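Local coordinates for protein beta-glucosidase (Saccharopolyspora erythraea D, PDB 5M6G) that probably hydrolyses terminal, non-reducing beta-D-glucosyl residues with release of beta-D-glucose, as a glycoside hydrolase of family 3, at residues G65-V70 against E364-A369; A330-N333 against M338-M341; A434-D439 against G515-D520. All blocks are in the same frame, centred on the assembly; numbering follows the deposited sequence.

Interaction 1: G65-V70 against E364-A369; sequences GQMVQV and ERIDDA
Met67 meets Ile366 and Ala369 where the residue leading into a strand of the parallel sheet packs against an outer helix in the TIM-barrel-type N-terminal domain of this family 3 glycoside hydrolase. Met67 occupies the short link between helix 60-66 and strand 68-71, and its two partners are three residues apart on helix 363-379, so both side chains come to the same flank.

The contact across the two segments is wholly apolar, with 152 Å² buried and no hydrogen bond between them. The thioether does most of the touching: Met67 SD lies 3.7 Å from Ile366 CD1, and Met67 CE lies 3.8 Å from Ala369 CB. Ile366 also brings its other branch up, CG2 standing 4.0 Å from Met67 SD, while the two side chains cross at about a right angle. Met67 starts out with CG anti to its carbonyl carbon (chi1 -66°) and bends only at the last torsion (chi3 65°), which turns the terminal methyl into the angle between Ile366 CD1 and Ala369 CB. Leu352 of helix 345-357 and Phe339 of the neighbouring strand also touch the Met67 side chain. Cutting Met67 back to an alanine is likely to open a gap beside helix 363-379, leaving Ile366 CD1 and Ala369 CB without the sulfur and methyl they rest on.

Polar interactions stay within helix 363-379 or lead to other residues. Asp367 forms a salt bridge with Lys63, which ties helix 363-379 to helix 60-66. Asp368 has further salt-bridge partners in Lys298 and Arg372, and Arg365 pairs also with Asp337. Within the segment there is a salt bridge, Arg365 NH2 to the anti side of Asp368 OD2 at 2.5 Å, with Asp368 CG at the edge of the guanidinium, in its plane.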
loop_
_atom_site.group_PDB
_atom_site.type_symbol
_atom_site.label_atom_id
_atom_site.label_comp_id
_atom_site.label_asym_id
_atom_site.label_seq_id
_atom_site.Cartn_x
_atom_site.Cartn_y
_atom_site.Cartn_z
ATOM N N GLY A 65 3.660 -3.656 27.732
ATOM C CA GLY A 65 4.276 -4.439 26.674
ATOM C C GLY A 65 3.363 -4.646 25.484
ATOM O O GLY A 65 3.803 -4.550 24.336
ATOM N N GLN A 66 2.079 -4.930 25.735
ATOM C CA GLN A 66 1.162 -5.187 24.628
ATOM C C GLN A 66 1.029 -3.988 23.703
ATOM O O GLN A 66 0.672 -4.167 22.539
ATOM C CB GLN A 66 -0.232 -5.577 25.126
ATOM C CG GLN A 66 -0.345 -6.980 25.685
ATOM C CD GLN A 66 -0.007 -8.031 24.658
ATOM O OE1 GLN A 66 -0.676 -8.153 23.629
ATOM N NE2 GLN A 66 1.043 -8.798 24.926
ATOM N N MET A 67 1.309 -2.780 24.190
ATOM C CA MET A 67 1.143 -1.576 23.386
ATOM C C MET A 67 2.331 -1.304 22.470
ATOM O O MET A 67 2.306 -0.324 21.719
ATOM C CB MET A 67 0.885 -0.384 24.308
ATOM C CG MET A 67 -0.450 -0.504 25.032
ATOM S SD MET A 67 -0.712 0.750 26.302
ATOM C CE MET A 67 -0.777 2.222 25.275
ATOM N N VAL A 68 3.350 -2.157 22.496
ATOM C CA VAL A 68 4.574 -1.971 21.721
ATOM C C VAL A 68 4.523 -2.844 20.468
ATOM O O VAL A 68 4.206 -4.041 20.541
ATOM C CB VAL A 68 5.810 -2.308 22.572
ATOM C CG1 VAL A 68 7.069 -2.297 21.705
ATOM C CG2 VAL A 68 5.939 -1.331 23.760
ATOM N N GLN A 69 4.824 -2.246 19.315
ATOM C CA GLN A 69 5.133 -2.996 18.100
ATOM C C GLN A 69 6.539 -2.596 17.679
ATOM O O GLN A 69 6.771 -1.441 17.301
ATOM C CB GLN A 69 4.123 -2.730 16.985
ATOM C CG GLN A 69 4.410 -3.535 15.707
ATOM C CD GLN A 69 3.472 -3.150 14.593
ATOM O OE1 GLN A 69 3.559 -2.054 14.062
ATOM N NE2 GLN A 69 2.538 -4.033 14.267
ATOM N N VAL A 70 7.478 -3.540 17.765
ATOM C CA VAL A 70 8.888 -3.257 17.534
ATOM C C VAL A 70 9.323 -3.885 16.219
ATOM O O VAL A 70 8.886 -4.989 15.863
ATOM C CB VAL A 70 9.769 -3.731 18.717
ATOM C CG1 VAL A 70 9.781 -5.271 18.881
ATOM C CG2 VAL A 70 11.176 -3.179 18.578
ATOM N N GLU A 364 -7.267 3.971 32.753
ATOM C CA GLU A 364 -8.257 3.469 31.807
ATOM C C GLU A 364 -7.765 3.560 30.367
ATOM O O GLU A 364 -8.240 2.802 29.513
ATOM C CB GLU A 364 -9.576 4.226 31.965
ATOM C CG GLU A 364 -9.543 5.654 31.465
ATOM C CD GLU A 364 -10.928 6.262 31.355
ATOM O OE1 GLU A 364 -11.463 6.348 30.220
ATOM O OE2 GLU A 364 -11.483 6.638 32.412
ATOM N N ARG A 365 -6.826 4.465 30.090
ATOM C CA ARG A 365 -6.310 4.616 28.736
ATOM C C ARG A 365 -5.477 3.398 28.358
ATOM O O ARG A 365 -5.617 2.853 27.253
ATOM C CB ARG A 365 -5.514 5.929 28.639
ATOM C CG ARG A 365 -4.974 6.355 27.245
ATOM C CD ARG A 365 -6.058 6.698 26.204
ATOM N NE ARG A 365 -6.574 5.524 25.495
ATOM C CZ ARG A 365 -5.891 4.836 24.585
ATOM N NH1 ARG A 365 -4.653 5.200 24.267
ATOM N NH2 ARG A 365 -6.437 3.770 24.003
ATOM N N ILE A 366 -4.653 2.918 29.295
ATOM C CA ILE A 366 -3.897 1.686 29.075
ATOM C C ILE A 366 -4.841 0.502 28.913
ATOM O O ILE A 366 -4.605 -0.398 28.093
ATOM C CB ILE A 366 -2.905 1.454 30.234
ATOM C CG1 ILE A 366 -1.960 2.647 30.402
ATOM C CG2 ILE A 366 -2.136 0.133 30.040
ATOM C CD1 ILE A 366 -1.172 3.020 29.149
ATOM N N ASP A 367 -5.913 0.464 29.712
ATOM C CA ASP A 367 -6.853 -0.649 29.624
ATOM C C ASP A 367 -7.623 -0.612 28.314
ATOM O O ASP A 367 -7.887 -1.659 27.709
ATOM C CB ASP A 367 -7.827 -0.627 30.805
ATOM C CG ASP A 367 -7.202 -1.114 32.104
ATOM O OD1 ASP A 367 -6.087 -1.671 32.072
ATOM O OD2 ASP A 367 -7.847 -0.943 33.166
ATOM N N ASP A 368 -8.009 0.584 27.865
ATOM C CA ASP A 368 -8.676 0.691 26.573
ATOM C C ASP A 368 -7.775 0.176 25.455
ATOM O O ASP A 368 -8.214 -0.594 24.592
ATOM C CB ASP A 368 -9.091 2.142 26.321
ATOM C CG ASP A 368 -9.551 2.376 24.904
ATOM O OD1 ASP A 368 -10.603 1.825 24.528
ATOM O OD2 ASP A 368 -8.868 3.119 24.168
ATOM N N ALA A 369 -6.500 0.580 25.457
ATOM C CA ALA A 369 -5.590 0.119 24.411
ATOM C C ALA A 369 -5.437 -1.393 24.463
ATOM O O ALA A 369 -5.439 -2.066 23.422
ATOM C CB ALA A 369 -4.229 0.802 24.554
#

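Interaction 2: A330-N333 against M338-M341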
loop_
_atom_site.group_PDB
_atom_site.type_symbol
_atom_site.label_atom_id
_atom_site.label_comp_id
_atom_site.label_asym_id
_atom_site.label_seq_id
_atom_site.Cartn_x
_atom_site.Cartn_y
_atom_site.Cartn_z
ATOM N N ALA A 330 1.595 12.635 25.084
ATOM C CA ALA A 330 0.663 13.279 24.163
ATOM C C ALA A 330 0.007 12.266 23.237
ATOM O O ALA A 330 -1.192 12.365 22.940
ATOM C CB ALA A 330 1.381 14.352 23.346
ATOM N N SER A 331 0.775 11.275 22.774
ATOM C CA SER A 331 0.240 10.364 21.772
ATOM C C SER A 331 -0.631 9.281 22.400
ATOM O O SER A 331 -1.687 8.933 21.854
ATOM C CB SER A 331 1.379 9.741 20.980
ATOM O OG SER A 331 0.884 9.207 19.766
ATOM N N VAL A 332 -0.213 8.730 23.539
ATOM C CA VAL A 332 -1.087 7.794 24.239
ATOM C C VAL A 332 -2.402 8.472 24.615
ATOM O O VAL A 332 -3.484 7.894 24.448
ATOM C CB VAL A 332 -0.376 7.199 25.473
ATOM C CG1 VAL A 332 -1.327 6.306 26.251
ATOM C CG2 VAL A 332 0.878 6.402 25.057
ATOM N N ASN A 333 -2.343 9.700 25.140
ATOM C CA ASN A 333 -3.585 10.360 25.537
ATOM C C ASN A 333 -4.410 10.797 24.338
ATOM O O ASN A 333 -5.617 11.014 24.477
ATOM C CB ASN A 333 -3.306 11.560 26.457
ATOM C CG ASN A 333 -2.973 11.131 27.884
ATOM O OD1 ASN A 333 -3.395 10.067 28.328
ATOM N ND2 ASN A 333 -2.209 11.951 28.598
ATOM N N MET A 338 -1.450 1.207 19.961
ATOM C CA MET A 338 -0.211 0.468 19.768
ATOM C C MET A 338 0.790 1.372 19.067
ATOM O O MET A 338 0.426 2.143 18.175
ATOM C CB MET A 338 -0.442 -0.805 18.947
ATOM C CG MET A 338 0.831 -1.584 18.645
ATOM S SD MET A 338 0.494 -3.202 17.936
ATOM C CE MET A 338 0.087 -4.141 19.415
ATOM N N PHE A 339 2.053 1.278 19.466
ATOM C CA PHE A 339 3.059 2.225 19.011
ATOM C C PHE A 339 4.140 1.506 18.228
ATOM O O PHE A 339 4.832 0.624 18.756
ATOM C CB PHE A 339 3.602 3.016 20.197
ATOM C CG PHE A 339 2.557 3.907 20.778
ATOM C CD1 PHE A 339 1.608 3.395 21.651
ATOM C CD2 PHE A 339 2.438 5.217 20.347
ATOM C CE1 PHE A 339 0.595 4.205 22.132
ATOM C CE2 PHE A 339 1.444 6.027 20.827
ATOM C CZ PHE A 339 0.521 5.526 21.713
ATOM N N MET A 340 4.248 1.871 16.955
ATOM C CA MET A 340 5.162 1.241 16.014
ATOM C C MET A 340 6.506 1.947 16.110
ATOM O O MET A 340 6.586 3.160 15.888
ATOM C CB MET A 340 4.597 1.337 14.596
ATOM C CG MET A 340 5.437 0.642 13.531
ATOM S SD MET A 340 4.841 1.086 11.879
ATOM C CE MET A 340 3.174 0.455 11.933
ATOM N N MET A 341 7.556 1.201 16.452
ATOM C CA MET A 341 8.851 1.817 16.704
ATOM C C MET A 341 9.968 0.967 16.109
ATOM O O MET A 341 9.874 -0.264 16.052
ATOM C CB MET A 341 9.070 2.032 18.210
ATOM C CG MET A 341 9.087 0.744 19.035
ATOM S SD MET A 341 8.963 1.161 20.801
ATOM C CE MET A 341 7.240 1.675 20.920
#
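Ser331 and Val332, adjacent on helix 325-334, together receive the far end of the Phe339 ring, which reaches out from strand 339-341. This is a helix-to-strand contact made through a short connection: helix 325-334 runs into the loop that leads to the strand, in the barrel-type N-terminal domain, and the aromatic side chain reaches back to the helix the chain has just left.

Ser331 comes first. Its OG lies in the plane of the ring at the edge, 3.4 Å from Phe339 CE2, and its CB is 3.7 Å from the same carbon. The hydroxyl makes no hydrogen bond with the ring; its polar partner is the carbonyl O of His287, so a buried oxygen is satisfied while its flank rests against an aromatic edge. A chi1 of -162°, with OG anti to the backbone N, brings the oxygen to that edge.

At Val332 one branch does the work. CG2 approaches Phe339 CZ to 3.5 Å and CE1 to 3.7 Å, obliquely to the ring, and the valine and phenylalanine side chains cross at about a right angle. The helix backbone is close too, Val332 CA being 3.8 Å from Phe339 CZ. The two residues thus divide the ring end between them, Ser331 at CE2 and Val332 at CZ and CE1; 123 Å² is buried in all.

The next residue of the strand, Met340, touches the bound sorbitol. Around the contact, Phe348 of helix 345-357 meets the Phe339 ring with planes at about 35°, Leu352 of that helix touches Val332, and strand 68-71 lies beside strand 339-341 in the parallel sheet.

Interaction 3: A434-D439 against G515-D520; sequences AGKNAD and GLDEED
Lys436 stretches from a type I beta turn, Gly435 to Ala438, to two aspartates at the N-terminal end of helix 518-528, forming a salt-bridge network in the family 3 C-terminal domain. The tight part lies at the ammonium group. Lys436 NZ is 2.8 Å from Asp520 OD1 and 2.9 Å from Asp517 OD2; each oxygen is met on its syn side, with NZ about 31° out of the carboxylate plane. A further bond to Asp520 OD2 is weak. Beyond CG the lysine chain runs nearly straight until its final bend (chi4 -73°), which turns NZ between the acids, and Gly499 O supplies another acceptor. A water joins Lys436 N to Asp520 OD1, 2.6 Å from the latter.

Asp517 has a double task. While OD2 takes the lysine, OD1 caps the helix, accepting from Asp520 N at 2.8 Å nearly along the C-O axis, with an N-H...O angle of 170°. The N-cap residue therefore joins the helix start to the lysine, and the positive charge probably helps to stabilise the two neighbouring carboxylates. Asp520 OD2 is also held by Gly499 N.

Contact is looser along the lysine shaft. Glu519, extended beyond CG, lies beside it, OE1 3.5 Å from Lys436 CB, but that OE1 forms a salt bridge with Arg482, and OE2 of Glu519 stays 5.0 Å from Lys436 NZ. Lys436, Asp517 and Glu519 are all partly exposed.

The turn follows strand 431-434, whose neighbour, strand 493-499, ends at Gly499. Lys436 thus ties the loop before helix 441-445 to the start of helix 518-528 across the end of that neighbouring strand.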
loop_
_atom_site.group_PDB
_atom_site.type_symbol
_atom_site.label_atom_id
_atom_site.label_comp_id
_atom_site.label_asym_id
_atom_site.label_seq_id
_atom_site.Cartn_x
_atom_site.Cartn_y
_atom_site.Cartn_z
ATOM N N ALA A 434 11.119 0.311 -27.024
ATOM C CA ALA A 434 12.138 1.114 -26.370
ATOM C C ALA A 434 11.585 1.615 -25.045
ATOM O O ALA A 434 10.405 1.439 -24.736
ATOM C CB ALA A 434 12.571 2.299 -27.240
ATOM N N GLY A 435 12.448 2.252 -24.274
ATOM C CA GLY A 435 12.039 2.869 -23.017
ATOM C C GLY A 435 12.659 2.185 -21.808
ATOM O O GLY A 435 12.799 0.956 -21.765
ATOM N N LYS A 436 13.017 2.988 -20.796
ATOM C CA LYS A 436 13.629 2.422 -19.592
ATOM C C LYS A 436 12.654 1.598 -18.760
ATOM O O LYS A 436 13.089 0.875 -17.857
ATOM C CB LYS A 436 14.237 3.533 -18.730
ATOM C CG LYS A 436 13.222 4.431 -18.032
ATOM C CD LYS A 436 13.909 5.325 -16.984
ATOM C CE LYS A 436 12.930 6.286 -16.315
ATOM N NZ LYS A 436 12.472 7.422 -17.187
ATOM N N ASN A 437 11.355 1.680 -19.034
ATOM C CA ASN A 437 10.364 0.895 -18.313
ATOM C C ASN A 437 9.816 -0.264 -19.137
ATOM O O ASN A 437 8.847 -0.899 -18.719
ATOM C CB ASN A 437 9.233 1.808 -17.823
ATOM C CG ASN A 437 9.674 2.677 -16.664
ATOM O OD1 ASN A 437 10.724 2.424 -16.085
ATOM N ND2 ASN A 437 8.877 3.697 -16.311
ATOM N N ALA A 438 10.429 -0.572 -20.287
ATOM C CA ALA A 438 9.910 -1.617 -21.167
ATOM C C ALA A 438 10.239 -3.027 -20.687
ATOM O O ALA A 438 9.479 -3.967 -20.966
ATOM C CB ALA A 438 10.460 -1.434 -22.590
ATOM N N ASP A 439 11.375 -3.207 -20.014
ATOM C CA ASP A 439 11.921 -4.531 -19.740
ATOM C C ASP A 439 12.510 -4.549 -18.332
ATOM O O ASP A 439 13.675 -4.872 -18.115
ATOM C CB ASP A 439 12.989 -4.905 -20.773
ATOM C CG ASP A 439 13.414 -6.366 -20.684
ATOM O OD1 ASP A 439 12.574 -7.215 -20.333
ATOM O OD2 ASP A 439 14.590 -6.672 -20.988
ATOM N N GLY A 515 7.502 16.541 -15.517
ATOM C CA GLY A 515 7.714 16.242 -16.917
ATOM C C GLY A 515 8.558 14.995 -17.118
ATOM O O GLY A 515 9.247 14.516 -16.221
ATOM N N LEU A 516 8.506 14.452 -18.331
ATOM C CA LEU A 516 9.370 13.327 -18.658
ATOM C C LEU A 516 10.830 13.745 -18.547
ATOM O O LEU A 516 11.202 14.857 -18.932
ATOM C CB LEU A 516 9.067 12.821 -20.073
ATOM C CG LEU A 516 7.675 12.226 -20.285
ATOM C CD1 LEU A 516 7.447 11.947 -21.762
ATOM C CD2 LEU A 516 7.550 10.950 -19.469
ATOM N N ASP A 517 11.660 12.854 -18.009
ATOM C CA ASP A 517 13.081 13.148 -17.919
ATOM C C ASP A 517 13.702 13.174 -19.317
ATOM O O ASP A 517 13.043 12.930 -20.340
ATOM C CB ASP A 517 13.787 12.160 -16.986
ATOM C CG ASP A 517 13.735 10.716 -17.466
ATOM O OD1 ASP A 517 13.547 10.460 -18.672
ATOM O OD2 ASP A 517 13.921 9.816 -16.615
ATOM N N GLU A 518 14.992 13.494 -19.373
ATOM C CA GLU A 518 15.580 13.752 -20.683
ATOM C C GLU A 518 15.768 12.462 -21.464
ATOM O O GLU A 518 15.699 12.472 -22.698
ATOM C CB GLU A 518 16.892 14.525 -20.533
ATOM C CG GLU A 518 16.640 15.980 -20.104
ATOM C CD GLU A 518 17.768 16.935 -20.465
ATOM O OE1 GLU A 518 18.874 16.460 -20.812
ATOM O OE2 GLU A 518 17.535 18.168 -20.426
ATOM N N GLU A 519 15.957 11.341 -20.771
ATOM C CA GLU A 519 16.060 10.067 -21.468
ATOM C C GLU A 519 14.746 9.714 -22.153
ATOM O O GLU A 519 14.732 9.340 -23.334
ATOM C CB GLU A 519 16.475 8.960 -20.502
ATOM C CG GLU A 519 16.397 7.575 -21.148
ATOM C CD GLU A 519 16.744 6.429 -20.198
ATOM O OE1 GLU A 519 16.659 5.267 -20.648
ATOM O OE2 GLU A 519 17.105 6.678 -19.022
ATOM N N ASP A 520 13.628 9.814 -21.426
ATOM C CA ASP A 520 12.336 9.473 -22.022
ATOM C C ASP A 520 12.033 10.345 -23.236
ATOM O O ASP A 520 11.509 9.856 -24.244
ATOM C CB ASP A 520 11.209 9.616 -20.999
ATOM C CG ASP A 520 11.288 8.589 -19.868
ATOM O OD1 ASP A 520 12.129 7.663 -19.911
ATOM O OD2 ASP A 520 10.483 8.712 -18.921
HETATM O O HOH W 1 12.723 5.761 -21.592
#

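How the interactions relate
From the N terminus, residues 65-70 enter the barrel-type N-terminal domain first, and interaction 1 closes a long loop of 293 residues when helix 363-379 returns to them. Interaction 2 is nested inside that loop and closes a short loop with four residues between its segments. Their strand-side segments meet in the sheet, where strands 68-71 and 339-341 are neighbours: Met67 O to Phe339 N is 2.8 Å, a probable hydrogen bond. Interaction 3 follows in series in the C-terminal domain, with 75 residues between its segments, joining the loop after strand 431-434 to the start of helix 518-528. Its centre lies about 48 Å from that of interaction 1, and they do not touch.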